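Local coordinates for protein acetylxylan esterase / glucomannan deacetylase (Cellvibrio japonicus, PDB 2W9X) that removes acetyl groups from acetylated xylan and, with a large preference, glucomannan, as part of the breakdown of plant cell wall polysaccharides, at residues I145-D150 and P182-A187; T251-N256 and K260-L265; M292-D295 and E300-E303; E321-K326 and I350-Q355. One frame throughout, in Å; residues are numbered along the deposited sequence.

How the contacts relate
The four contacts follow one another along the chain and all belong to the SGNH-hydrolase part of the enzyme. Three of them pack helices on its parallel five-stranded sheet, ordered 191-196, 144-149, 239-243, 288-294, 320-325. Contact 1 lies on strand 144-149, and contacts 3 and 4 lie on the neighbouring strands 288-294 and 320-325, their centres about 14 Å apart. Contact 4 also touches contact 1, where I350 and L353 of helix 339-354 meet T184, A187 and I145. Contact 2, at the surface about 32 Å between centres from contact 1, starts helix 262-283 and is tied to contact 3 by the R262-E300 salt bridge. The contacts thus reach from the sheet to the surface loop that follows helix 246-249.

Contact 1 (I145-D150 and P182-A187); sequences IEFIGD and PLTAKA
The tightest point of this contact is the meeting of I145 and A185, where the branch methyl CG2 of the isoleucine lies 3.5 Å from CB of A185. With CG1 of I145 turned anti to the backbone N (chi1 -174°), CG2 is left between the backbone N and the carbonyl carbon and faces the helix. The other arm touches this helix only loosely, CD1 of I145 standing 4.5 Å from CG2 of T184, and packs instead on L353 of helix 339-354. Two residues along the strand, F147 sends its ring toward the same helix. Its far carbon CZ rests 3.8 Å from CB of T184, and the two side chains cross at about a right angle, the threonine meeting the ring obliquely.

Strand 144-149 belongs to the parallel sheet of the SGNH-hydrolase fold, and helix 180-187 packs on it nearly antiparallel, the short axes 169° apart and 9.2 Å from each other at their closest. The hydroxyl of T184 is bonded back to the carbonyl of F180, one turn earlier in the helix, which leaves its carbon atoms to meet the phenyl ring. L349 of helix 339-354 packs on both F147 and T184.

Away from the strand the packing is looser: L183 and K186 are partly exposed and A187 is exposed, although L183 and A187 still touch helix 339-354, and K186 forms a salt bridge with E112.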
loop_
_atom_site.group_PDB
_atom_site.type_symbol
_atom_site.label_atom_id
_atom_site.label_comp_id
_atom_site.label_asym_id
_atom_site.label_seq_id
_atom_site.Cartn_x
_atom_site.Cartn_y
_atom_site.Cartn_z
ATOM N N ILE B 145 16.193 -8.194 -0.286
ATOM C CA ILE B 145 15.009 -7.931 -1.098
ATOM C C ILE B 145 14.863 -9.009 -2.179
ATOM O O ILE B 145 15.848 -9.432 -2.795
ATOM C CB ILE B 145 15.031 -6.502 -1.746
ATOM C CG1 ILE B 145 13.700 -6.211 -2.475
ATOM C CG2 ILE B 145 16.267 -6.325 -2.653
ATOM C CD1 ILE B 145 13.413 -4.699 -2.716
ATOM N N GLU B 146 13.628 -9.458 -2.392
ATOM C CA GLU B 146 13.350 -10.476 -3.389
ATOM C C GLU B 146 12.374 -9.963 -4.427
ATOM O O GLU B 146 11.353 -9.350 -4.074
ATOM C CB GLU B 146 12.806 -11.751 -2.723
ATOM C CG GLU B 146 12.288 -12.782 -3.716
ATOM C CD GLU B 146 12.075 -14.152 -3.105
ATOM O OE1 GLU B 146 12.471 -14.341 -1.937
ATOM O OE2 GLU B 146 11.534 -15.042 -3.801
ATOM N N PHE B 147 12.684 -10.214 -5.700
ATOM C CA PHE B 147 11.778 -9.895 -6.812
ATOM C C PHE B 147 11.264 -11.160 -7.450
ATOM O O PHE B 147 12.039 -12.008 -7.886
ATOM C CB PHE B 147 12.464 -9.010 -7.863
ATOM C CG PHE B 147 12.743 -7.618 -7.369
ATOM C CD1 PHE B 147 11.879 -6.581 -7.670
ATOM C CD2 PHE B 147 13.847 -7.364 -6.548
ATOM C CE1 PHE B 147 12.128 -5.265 -7.209
ATOM C CE2 PHE B 147 14.099 -6.062 -6.072
ATOM C CZ PHE B 147 13.228 -5.012 -6.404
ATOM N N ILE B 148 9.942 -11.280 -7.480
ATOM C CA ILE B 148 9.272 -12.448 -8.043
ATOM C C ILE B 148 8.473 -11.946 -9.228
ATOM O O ILE B 148 7.773 -10.929 -9.127
ATOM C CB ILE B 148 8.326 -13.134 -7.017
ATOM C CG1 ILE B 148 9.063 -13.455 -5.699
ATOM C CG2 ILE B 148 7.730 -14.393 -7.624
ATOM C CD1 ILE B 148 8.139 -14.016 -4.570
ATOM N N GLY B 149 8.573 -12.628 -10.364
ATOM C CA GLY B 149 7.875 -12.117 -11.539
ATOM C C GLY B 149 8.063 -12.844 -12.844
ATOM O O GLY B 149 8.380 -14.030 -12.870
ATOM N N ASP B 150 7.843 -12.097 -13.923
ATOM C CA ASP B 150 7.776 -12.600 -15.280
ATOM C C ASP B 150 8.840 -11.906 -16.126
ATOM O O ASP B 150 9.854 -11.503 -15.582
ATOM C CB ASP B 150 6.357 -12.406 -15.869
ATOM C CG ASP B 150 5.863 -10.948 -15.814
ATOM O OD1 ASP B 150 6.687 -9.993 -15.686
ATOM O OD2 ASP B 150 4.607 -10.771 -15.889
ATOM N N PRO B 182 17.552 -5.702 -9.528
ATOM C CA PRO B 182 18.951 -5.440 -9.117
ATOM C C PRO B 182 19.259 -3.960 -8.884
ATOM O O PRO B 182 19.959 -3.635 -7.926
ATOM C CB PRO B 182 19.765 -6.013 -10.277
ATOM C CG PRO B 182 18.922 -7.153 -10.735
ATOM C CD PRO B 182 17.518 -6.539 -10.742
ATOM N N LEU B 183 18.721 -3.075 -9.728
ATOM C CA LEU B 183 18.945 -1.631 -9.572
ATOM C C LEU B 183 18.345 -1.105 -8.272
ATOM O O LEU B 183 18.975 -0.300 -7.583
ATOM C CB LEU B 183 18.381 -0.828 -10.753
ATOM C CG LEU B 183 18.888 -1.014 -12.182
ATOM C CD1 LEU B 183 18.115 -0.054 -13.087
ATOM C CD2 LEU B 183 20.424 -0.839 -12.320
ATOM N N THR B 184 17.136 -1.554 -7.933
ATOM C CA THR B 184 16.548 -1.211 -6.635
ATOM C C THR B 184 17.391 -1.721 -5.448
ATOM O O THR B 184 17.675 -0.967 -4.525
ATOM C CB THR B 184 15.064 -1.658 -6.535
ATOM O OG1 THR B 184 14.336 -1.100 -7.642
ATOM C CG2 THR B 184 14.420 -1.178 -5.250
ATOM N N ALA B 185 17.782 -2.990 -5.471
ATOM C CA ALA B 185 18.570 -3.562 -4.379
ATOM C C ALA B 185 19.898 -2.803 -4.163
ATOM O O ALA B 185 20.315 -2.558 -3.033
ATOM C CB ALA B 185 18.831 -5.009 -4.649
ATOM N N LYS B 186 20.540 -2.408 -5.258
ATOM C CA LYS B 186 21.840 -1.723 -5.188
ATOM C C LYS B 186 21.776 -0.328 -4.560
ATOM O O LYS B 186 22.735 0.100 -3.894
ATOM C CB LYS B 186 22.514 -1.716 -6.562
ATOM C CG LYS B 186 23.081 -3.105 -6.921
ATOM C CD LYS B 186 23.668 -3.145 -8.319
ATOM C CE LYS B 186 24.338 -4.478 -8.577
ATOM N NZ LYS B 186 24.932 -4.525 -9.952
ATOM N N ALA B 187 20.641 0.359 -4.731
ATOM C CA ALA B 187 20.433 1.674 -4.103
ATOM C C ALA B 187 20.367 1.573 -2.575
ATOM O O ALA B 187 20.618 2.553 -1.871
ATOM C CB ALA B 187 19.177 2.359 -4.655
#

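Contact 2 (T251-N256 and K260-L265)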
loop_
_atom_site.group_PDB
_atom_site.type_symbol
_atom_site.label_atom_id
_atom_site.label_comp_id
_atom_site.label_asym_id
_atom_site.label_seq_id
_atom_site.Cartn_x
_atom_site.Cartn_y
_atom_site.Cartn_z
ATOM N N THR B 251 -4.180 -11.631 -22.902
ATOM C CA THR B 251 -4.803 -12.264 -24.058
ATOM C C THR B 251 -6.148 -12.847 -23.668
ATOM O O THR B 251 -6.419 -13.125 -22.491
ATOM C CB THR B 251 -3.950 -13.424 -24.663
ATOM O OG1 THR B 251 -3.714 -14.417 -23.661
ATOM C CG2 THR B 251 -2.616 -12.934 -25.229
ATOM N N ALA B 252 -6.984 -13.031 -24.680
ATOM C CA ALA B 252 -8.261 -13.703 -24.554
ATOM C C ALA B 252 -8.050 -15.199 -24.331
ATOM O O ALA B 252 -7.066 -15.770 -24.792
ATOM C CB ALA B 252 -9.068 -13.481 -25.835
ATOM N N LEU B 253 -8.986 -15.826 -23.626
ATOM C CA LEU B 253 -8.971 -17.269 -23.439
ATOM C C LEU B 253 -9.192 -18.013 -24.767
ATOM O O LEU B 253 -10.046 -17.641 -25.564
ATOM C CB LEU B 253 -10.030 -17.691 -22.411
ATOM C CG LEU B 253 -9.773 -17.294 -20.951
ATOM C CD1 LEU B 253 -11.098 -17.162 -20.176
ATOM C CD2 LEU B 253 -8.819 -18.279 -20.276
ATOM N N ASN B 254 -8.399 -19.048 -24.997
ATOM C CA ASN B 254 -8.676 -20.000 -26.071
ATOM C C ASN B 254 -9.693 -21.030 -25.619
ATOM O O ASN B 254 -9.943 -21.156 -24.420
ATOM C CB ASN B 254 -7.378 -20.650 -26.519
ATOM C CG ASN B 254 -6.408 -19.631 -27.069
ATOM O OD1 ASN B 254 -6.534 -19.213 -28.221
ATOM N ND2 ASN B 254 -5.459 -19.185 -26.232
ATOM N N ASP B 255 -10.270 -21.762 -26.580
ATOM C CA ASP B 255 -11.302 -22.754 -26.311
ATOM C C ASP B 255 -10.794 -23.921 -25.468
ATOM O O ASP B 255 -11.546 -24.483 -24.687
ATOM C CB ASP B 255 -11.861 -23.314 -27.636
ATOM C CG ASP B 255 -12.692 -22.288 -28.419
ATOM O OD1 ASP B 255 -13.305 -21.389 -27.786
ATOM O OD2 ASP B 255 -12.732 -22.399 -29.670
ATOM N N ASN B 256 -9.525 -24.289 -25.635
ATOM C CA ASN B 256 -8.986 -25.475 -24.971
ATOM C C ASN B 256 -8.449 -25.259 -23.544
ATOM O O ASN B 256 -7.929 -26.187 -22.932
ATOM C CB ASN B 256 -7.931 -26.156 -25.861
ATOM C CG ASN B 256 -6.692 -25.296 -26.079
ATOM O OD1 ASN B 256 -6.624 -24.148 -25.645
ATOM N ND2 ASN B 256 -5.700 -25.860 -26.757
ATOM N N LYS B 260 -13.325 -21.354 -18.477
ATOM C CA LYS B 260 -14.309 -21.251 -19.557
ATOM C C LYS B 260 -14.991 -19.888 -19.657
ATOM O O LYS B 260 -15.713 -19.615 -20.624
ATOM C CB LYS B 260 -15.361 -22.367 -19.430
ATOM C CG LYS B 260 -14.783 -23.770 -19.497
ATOM C CD LYS B 260 -13.948 -23.959 -20.763
ATOM C CE LYS B 260 -13.323 -25.340 -20.829
ATOM N NZ LYS B 260 -12.409 -25.413 -22.000
ATOM N N THR B 261 -14.776 -19.048 -18.645
ATOM C CA THR B 261 -15.244 -17.670 -18.637
ATOM C C THR B 261 -14.129 -16.813 -18.067
ATOM O O THR B 261 -13.280 -17.306 -17.311
ATOM C CB THR B 261 -16.476 -17.480 -17.724
ATOM O OG1 THR B 261 -16.124 -17.838 -16.384
ATOM C CG2 THR B 261 -17.695 -18.324 -18.188
ATOM N N ARG B 262 -14.133 -15.533 -18.431
ATOM C CA ARG B 262 -13.241 -14.540 -17.843
ATOM C C ARG B 262 -13.403 -14.434 -16.314
ATOM O O ARG B 262 -12.422 -14.238 -15.592
ATOM C CB ARG B 262 -13.471 -13.170 -18.487
ATOM C CG ARG B 262 -12.258 -12.254 -18.422
ATOM C CD ARG B 262 -11.222 -12.703 -19.466
ATOM N NE ARG B 262 -9.999 -11.895 -19.419
ATOM C CZ ARG B 262 -8.894 -12.162 -20.110
ATOM N NH1 ARG B 262 -8.842 -13.230 -20.911
ATOM N NH2 ARG B 262 -7.840 -11.357 -20.009
ATOM N N GLU B 263 -14.634 -14.537 -15.825
ATOM C CA GLU B 263 -14.878 -14.465 -14.381
ATOM C C GLU B 263 -14.163 -15.623 -13.687
ATOM O O GLU B 263 -13.602 -15.442 -12.610
ATOM C CB GLU B 263 -16.385 -14.473 -14.064
ATOM C CG GLU B 263 -17.142 -13.219 -14.519
ATOM C CD GLU B 263 -17.139 -13.006 -16.044
ATOM O OE1 GLU B 263 -17.334 -13.990 -16.805
ATOM O OE2 GLU B 263 -16.939 -11.836 -16.472
ATOM N N ALA B 264 -14.167 -16.806 -14.324
ATOM C CA ALA B 264 -13.467 -17.982 -13.782
ATOM C C ALA B 264 -11.975 -17.745 -13.618
ATOM O O ALA B 264 -11.383 -18.143 -12.610
ATOM C CB ALA B 264 -13.715 -19.228 -14.642
ATOM N N LEU B 265 -11.377 -17.113 -14.628
ATOM C CA LEU B 265 -9.971 -16.776 -14.614
ATOM C C LEU B 265 -9.657 -15.780 -13.488
ATOM O O LEU B 265 -8.696 -15.974 -12.732
ATOM C CB LEU B 265 -9.554 -16.229 -15.990
ATOM C CG LEU B 265 -8.084 -15.799 -16.199
ATOM C CD1 LEU B 265 -7.106 -16.962 -16.000
ATOM C CD2 LEU B 265 -7.881 -15.161 -17.577
HETATM O O HOH W 1 -11.204 -14.105 -22.592
#
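The guanidinium of R262 reaches back from the first turn of helix 262-283 to the loop before it, and NH1 donates to the carbonyl O of T251 at 2.9 Å. This bond is fairly straight, with an N-H...O angle of 160°, and the oxygen sits at the edge of the guanidinium, close to its plane. NH2 adds a weak second bond to the same oxygen, so that one carbonyl receives both terminal nitrogens. The bend at chi2 (76°) in the arginine chain helps bring the group back to the loop.

A water extends this network. It accepts from the backbone N of L253 at 3.0 Å and, weakly, from NH1. NH2 has its strongest partner in E300, with which it forms a salt bridge, with a further weak bond to the carbonyl of F249, while the hydroxyl of T251 is held by R204. Over one face of the guanidinium lies CD2 of L265, 3.9 Å above the plane and shifted toward the rim. The same methyl touches CD2 of L253, whose CD1 packs 3.6 Å from the carbonyl O of T261.

Farther along, NZ of K260 is held by the carbonyl O of E257 and adds a weak bond to that of D255. The helix start has its own closure: T261 is the N-cap, its OG1 accepting from A264 N at 3.0 Å.

T251 lies about 7 Å, between side chains, from N247, a probable transition-state stabiliser. By joining the T251 carbonyl to E300, the R262 guanidinium ties the loop after helix 246-249 to the starts of two helices, 262-283 and 300-314.

Contact 3 (M292-D295 and E300-E303); sequences MNSD and EIAE
The carbonyl O of S294 and the backbone N of A302 share one water, which spans the gap between strand and helix. The water donates to the S294 oxygen at 2.8 Å and accepts from the A302 nitrogen at 2.9 Å. The link satisfies the carbonyl of S294 and an N-H in the first turn of the helix, a turn whose amides have no carbonyl of an earlier turn to bind. CB of A302 stands beside the same S294 oxygen, 4.1 Å away.

The apolar part of the contact is made by I301, whose two arms are divided between neighbouring residues of the strand. CG2, placed anti to the backbone N, runs against the side chain of N293 and lies 3.7 Å from its CB; the two side chains cross at a slant. CD1 goes the other way, to OG of S294 at 3.8 Å. That hydroxyl is bonded to the backbone N of Q296, so it helps hold the turn into the connecting loop while showing its flank to the isoleucine. I301 also packs on T246 and F249 of helix 246-249.

Nearby, A302 rests on V324 of the next strand, and its carbonyl is taken by Q322. At the borders, D295 and E303 pack against the second subunit. The segments are separated by only four residues, and together they form the first half of a beta-alpha-beta crossover in which strand 288-294 passes through helix 300-314 to the parallel neighbour strand 320-325, as is usual in the alpha/beta sheet of SGNH hydrolases.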
loop_
_atom_site.group_PDB
_atom_site.type_symbol
_atom_site.label_atom_id
_atom_site.label_comp_id
_atom_site.label_asym_id
_atom_site.label_seq_id
_atom_site.Cartn_x
_atom_site.Cartn_y
_atom_site.Cartn_z
ATOM N N MET B 292 3.083 -5.354 -7.777
ATOM C CA MET B 292 3.430 -4.332 -8.765
ATOM C C MET B 292 2.953 -4.729 -10.164
ATOM O O MET B 292 3.295 -5.804 -10.642
ATOM C CB MET B 292 4.955 -4.152 -8.732
ATOM C CG MET B 292 5.521 -3.160 -9.724
ATOM S SD MET B 292 7.238 -2.889 -9.271
ATOM C CE MET B 292 7.710 -1.792 -10.600
ATOM N N ASN B 293 2.134 -3.885 -10.803
ATOM C CA ASN B 293 1.600 -4.182 -12.133
ATOM C C ASN B 293 1.445 -2.935 -13.008
ATOM O O ASN B 293 1.552 -1.805 -12.537
ATOM C CB ASN B 293 0.261 -4.966 -12.099
ATOM C CG ASN B 293 0.379 -6.318 -11.407
ATOM O OD1 ASN B 293 0.526 -7.377 -12.063
ATOM N ND2 ASN B 293 0.292 -6.301 -10.078
ATOM N N SER B 294 1.205 -3.172 -14.293
ATOM C CA SER B 294 1.056 -2.108 -15.292
ATOM C C SER B 294 -0.360 -1.554 -15.264
ATOM O O SER B 294 -1.280 -2.154 -14.640
ATOM C CB SER B 294 1.296 -2.678 -16.688
ATOM O OG SER B 294 0.173 -3.484 -17.040
ATOM N N ASP B 295 -0.526 -0.429 -15.967
ATOM C CA ASP B 295 -1.822 0.172 -16.213
ATOM C C ASP B 295 -2.384 -0.327 -17.557
ATOM O O ASP B 295 -3.192 0.342 -18.181
ATOM C CB ASP B 295 -1.699 1.707 -16.217
ATOM C CG ASP B 295 -0.754 2.250 -17.337
ATOM O OD1 ASP B 295 -0.073 1.475 -18.031
ATOM O OD2 ASP B 295 -0.679 3.480 -17.489
ATOM N N GLU B 300 -7.539 -4.230 -16.443
ATOM C CA GLU B 300 -7.973 -5.548 -15.932
ATOM C C GLU B 300 -6.976 -6.122 -14.932
ATOM O O GLU B 300 -7.369 -6.694 -13.904
ATOM C CB GLU B 300 -8.229 -6.554 -17.067
ATOM C CG GLU B 300 -8.600 -7.977 -16.574
ATOM C CD GLU B 300 -8.948 -8.930 -17.691
ATOM O OE1 GLU B 300 -8.346 -8.843 -18.776
ATOM O OE2 GLU B 300 -9.834 -9.782 -17.476
ATOM N N ILE B 301 -5.686 -5.971 -15.225
ATOM C CA ILE B 301 -4.652 -6.516 -14.355
ATOM C C ILE B 301 -4.629 -5.797 -13.000
ATOM O O ILE B 301 -4.691 -6.439 -11.936
ATOM C CB ILE B 301 -3.246 -6.444 -14.986
ATOM C CG1 ILE B 301 -3.198 -7.174 -16.343
ATOM C CG2 ILE B 301 -2.222 -7.021 -14.013
ATOM C CD1 ILE B 301 -2.084 -6.586 -17.295
ATOM N N ALA B 302 -4.539 -4.475 -13.041
ATOM C CA ALA B 302 -4.545 -3.675 -11.809
ATOM C C ALA B 302 -5.774 -3.994 -10.943
ATOM O O ALA B 302 -5.674 -4.097 -9.715
ATOM C CB ALA B 302 -4.480 -2.176 -12.140
ATOM N N GLU B 303 -6.940 -4.137 -11.573
ATOM C CA GLU B 303 -8.159 -4.414 -10.819
ATOM C C GLU B 303 -8.116 -5.731 -10.042
ATOM O O GLU B 303 -8.556 -5.774 -8.885
ATOM C CB GLU B 303 -9.425 -4.359 -11.690
ATOM C CG GLU B 303 -10.675 -4.712 -10.816
ATOM C CD GLU B 303 -11.976 -4.137 -11.329
ATOM O OE1 GLU B 303 -12.069 -2.898 -11.517
ATOM O OE2 GLU B 303 -12.919 -4.928 -11.521
HETATM O O HOH W 2 -3.787 -2.959 -15.435
#

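Contact 4 (E321-K326 and I350-Q355); sequences EQIVFK and ITHLQQ
The imidazole of H352 has I323 over one face and the carboxylate of E321 at its edge. CD1 of I323 makes a CH-pi contact, 4.2 Å from the ring centroid, and its nearest ring atom is CG. At the rim, NE2 donates to OE2 of E321 at 2.8 Å in an almost straight bond, with an N-H...O angle of 170°.

The oxygen lies near the ring plane, yet NE2 meets OE2 from above the carboxylate plane, the two flat groups being turned 73° against each other. OE1 is close to NE2 as well, at 3.4 Å, but at a poor angle, so the bond goes to one oxygen. The side chains approach from opposite directions: CG of H352 is anti to the backbone N (chi1 -176°), which carries the ring toward the strand, while E321 runs extended beyond CG and brings its carboxylate to the ring edge.

The negative charge of E321 would probably favour a protonated imidazole, although a long, weak ion pair of OE2 with K356 may temper this. The pair lies away from the catalytic residues and joins a helix to the margin of the sheet.

Strand 320-325 is an outermost strand of the parallel sheet within this chain, hydrogen-bonded to strand 288-294. Helix 339-354 lies against one face of the two, where I290 touches both I323 and H352. Helix 300-314 packs on Q322 and V324, whose side chains alternate with those facing H352, and E321 packs against E321 of the second subunit.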
loop_
_atom_site.group_PDB
_atom_site.type_symbol
_atom_site.label_atom_id
_atom_site.label_comp_id
_atom_site.label_asym_id
_atom_site.label_seq_id
_atom_site.Cartn_x
_atom_site.Cartn_y
_atom_site.Cartn_z
ATOM N N GLU B 321 0.948 -3.918 -0.163
ATOM C CA GLU B 321 0.497 -2.758 -0.912
ATOM C C GLU B 321 0.609 -2.968 -2.430
ATOM O O GLU B 321 1.312 -3.872 -2.899
ATOM C CB GLU B 321 1.215 -1.478 -0.438
ATOM C CG GLU B 321 2.728 -1.549 -0.447
ATOM C CD GLU B 321 3.419 -0.526 0.491
ATOM O OE1 GLU B 321 2.815 0.506 0.899
ATOM O OE2 GLU B 321 4.607 -0.762 0.796
ATOM N N GLN B 322 -0.102 -2.144 -3.191
ATOM C CA GLN B 322 -0.083 -2.232 -4.640
ATOM C C GLN B 322 0.693 -1.065 -5.236
ATOM O O GLN B 322 0.613 0.066 -4.727
ATOM C CB GLN B 322 -1.524 -2.234 -5.168
ATOM C CG GLN B 322 -1.683 -2.223 -6.702
ATOM C CD GLN B 322 -3.124 -2.385 -7.129
ATOM O OE1 GLN B 322 -4.038 -1.973 -6.412
ATOM N NE2 GLN B 322 -3.344 -2.985 -8.312
ATOM N N ILE B 323 1.454 -1.353 -6.293
ATOM C CA ILE B 323 2.044 -0.324 -7.167
ATOM C C ILE B 323 1.548 -0.583 -8.585
ATOM O O ILE B 323 1.590 -1.735 -9.082
ATOM C CB ILE B 323 3.600 -0.289 -7.106
ATOM C CG1 ILE B 323 4.074 0.238 -5.735
ATOM C CG2 ILE B 323 4.186 0.556 -8.269
ATOM C CD1 ILE B 323 5.611 0.259 -5.569
ATOM N N VAL B 324 0.999 0.463 -9.200
ATOM C CA VAL B 324 0.618 0.424 -10.618
ATOM C C VAL B 324 1.548 1.356 -11.381
ATOM O O VAL B 324 1.585 2.576 -11.110
ATOM C CB VAL B 324 -0.841 0.846 -10.845
ATOM C CG1 VAL B 324 -1.171 0.797 -12.323
ATOM C CG2 VAL B 324 -1.782 -0.037 -10.019
ATOM N N PHE B 325 2.319 0.795 -12.314
ATOM C CA PHE B 325 3.278 1.630 -13.040
ATOM C C PHE B 325 2.717 2.082 -14.378
ATOM O O PHE B 325 1.870 1.399 -14.980
ATOM C CB PHE B 325 4.672 0.978 -13.164
ATOM C CG PHE B 325 4.682 -0.361 -13.860
ATOM C CD1 PHE B 325 4.658 -0.451 -15.256
ATOM C CD2 PHE B 325 4.776 -1.540 -13.116
ATOM C CE1 PHE B 325 4.685 -1.702 -15.885
ATOM C CE2 PHE B 325 4.812 -2.783 -13.751
ATOM C CZ PHE B 325 4.774 -2.853 -15.121
ATOM N N LYS B 326 3.179 3.256 -14.811
ATOM C CA LYS B 326 2.632 3.977 -15.961
ATOM C C LYS B 326 3.759 4.665 -16.732
ATOM O O LYS B 326 4.835 4.932 -16.179
ATOM C CB LYS B 326 1.658 5.078 -15.492
ATOM C CG LYS B 326 0.522 4.625 -14.544
ATOM C CD LYS B 326 -0.262 5.837 -14.043
ATOM C CE LYS B 326 -0.974 6.609 -15.184
ATOM N NZ LYS B 326 -1.713 5.659 -16.059
ATOM N N ILE B 350 12.558 2.659 -5.366
ATOM C CA ILE B 350 13.503 3.295 -4.435
ATOM C C ILE B 350 12.846 4.383 -3.578
ATOM O O ILE B 350 12.968 4.374 -2.343
ATOM C CB ILE B 350 14.740 3.848 -5.179
ATOM C CG1 ILE B 350 15.558 2.694 -5.755
ATOM C CG2 ILE B 350 15.576 4.794 -4.257
ATOM C CD1 ILE B 350 16.492 3.067 -6.923
ATOM N N THR B 351 12.134 5.298 -4.231
ATOM C CA THR B 351 11.398 6.362 -3.557
ATOM C C THR B 351 10.336 5.811 -2.604
ATOM O O THR B 351 10.176 6.308 -1.487
ATOM C CB THR B 351 10.739 7.312 -4.596
ATOM O OG1 THR B 351 11.733 7.732 -5.541
ATOM C CG2 THR B 351 10.125 8.541 -3.933
ATOM N N HIS B 352 9.605 4.791 -3.058
ATOM C CA HIS B 352 8.591 4.132 -2.238
ATOM C C HIS B 352 9.247 3.567 -0.978
ATOM O O HIS B 352 8.780 3.819 0.126
ATOM C CB HIS B 352 7.898 3.014 -3.031
ATOM C CG HIS B 352 6.785 2.348 -2.287
ATOM N ND1 HIS B 352 5.497 2.841 -2.277
ATOM C CD2 HIS B 352 6.766 1.234 -1.519
ATOM C CE1 HIS B 352 4.732 2.061 -1.535
ATOM N NE2 HIS B 352 5.478 1.078 -1.063
ATOM N N LEU B 353 10.337 2.822 -1.154
ATOM C CA LEU B 353 10.992 2.142 -0.031
ATOM C C LEU B 353 11.690 3.114 0.936
ATOM O O LEU B 353 11.783 2.834 2.130
ATOM C CB LEU B 353 11.935 1.053 -0.527
ATOM C CG LEU B 353 11.172 -0.113 -1.153
ATOM C CD1 LEU B 353 12.112 -1.078 -1.843
ATOM C CD2 LEU B 353 10.333 -0.825 -0.095
ATOM N N GLN B 354 12.131 4.259 0.412
ATOM C CA GLN B 354 12.744 5.321 1.201
ATOM C C GLN B 354 11.774 5.958 2.183
ATOM O O GLN B 354 12.197 6.483 3.202
ATOM C CB GLN B 354 13.329 6.414 0.287
ATOM C CG GLN B 354 14.721 6.077 -0.264
ATOM C CD GLN B 354 15.243 7.096 -1.288
ATOM O OE1 GLN B 354 14.517 7.993 -1.738
ATOM N NE2 GLN B 354 16.503 6.941 -1.673
ATOM N N GLN B 355 10.480 5.921 1.879
ATOM C CA GLN B 355 9.494 6.598 2.710
ATOM C C GLN B 355 8.977 5.712 3.842
ATOM O O GLN B 355 8.158 6.149 4.639
ATOM C CB GLN B 355 8.322 7.147 1.870
ATOM C CG GLN B 355 8.688 8.263 0.847
ATOM C CD GLN B 355 9.622 9.340 1.413
ATOM O OE1 GLN B 355 10.826 9.328 1.151
ATOM N NE2 GLN B 355 9.064 10.276 2.188
#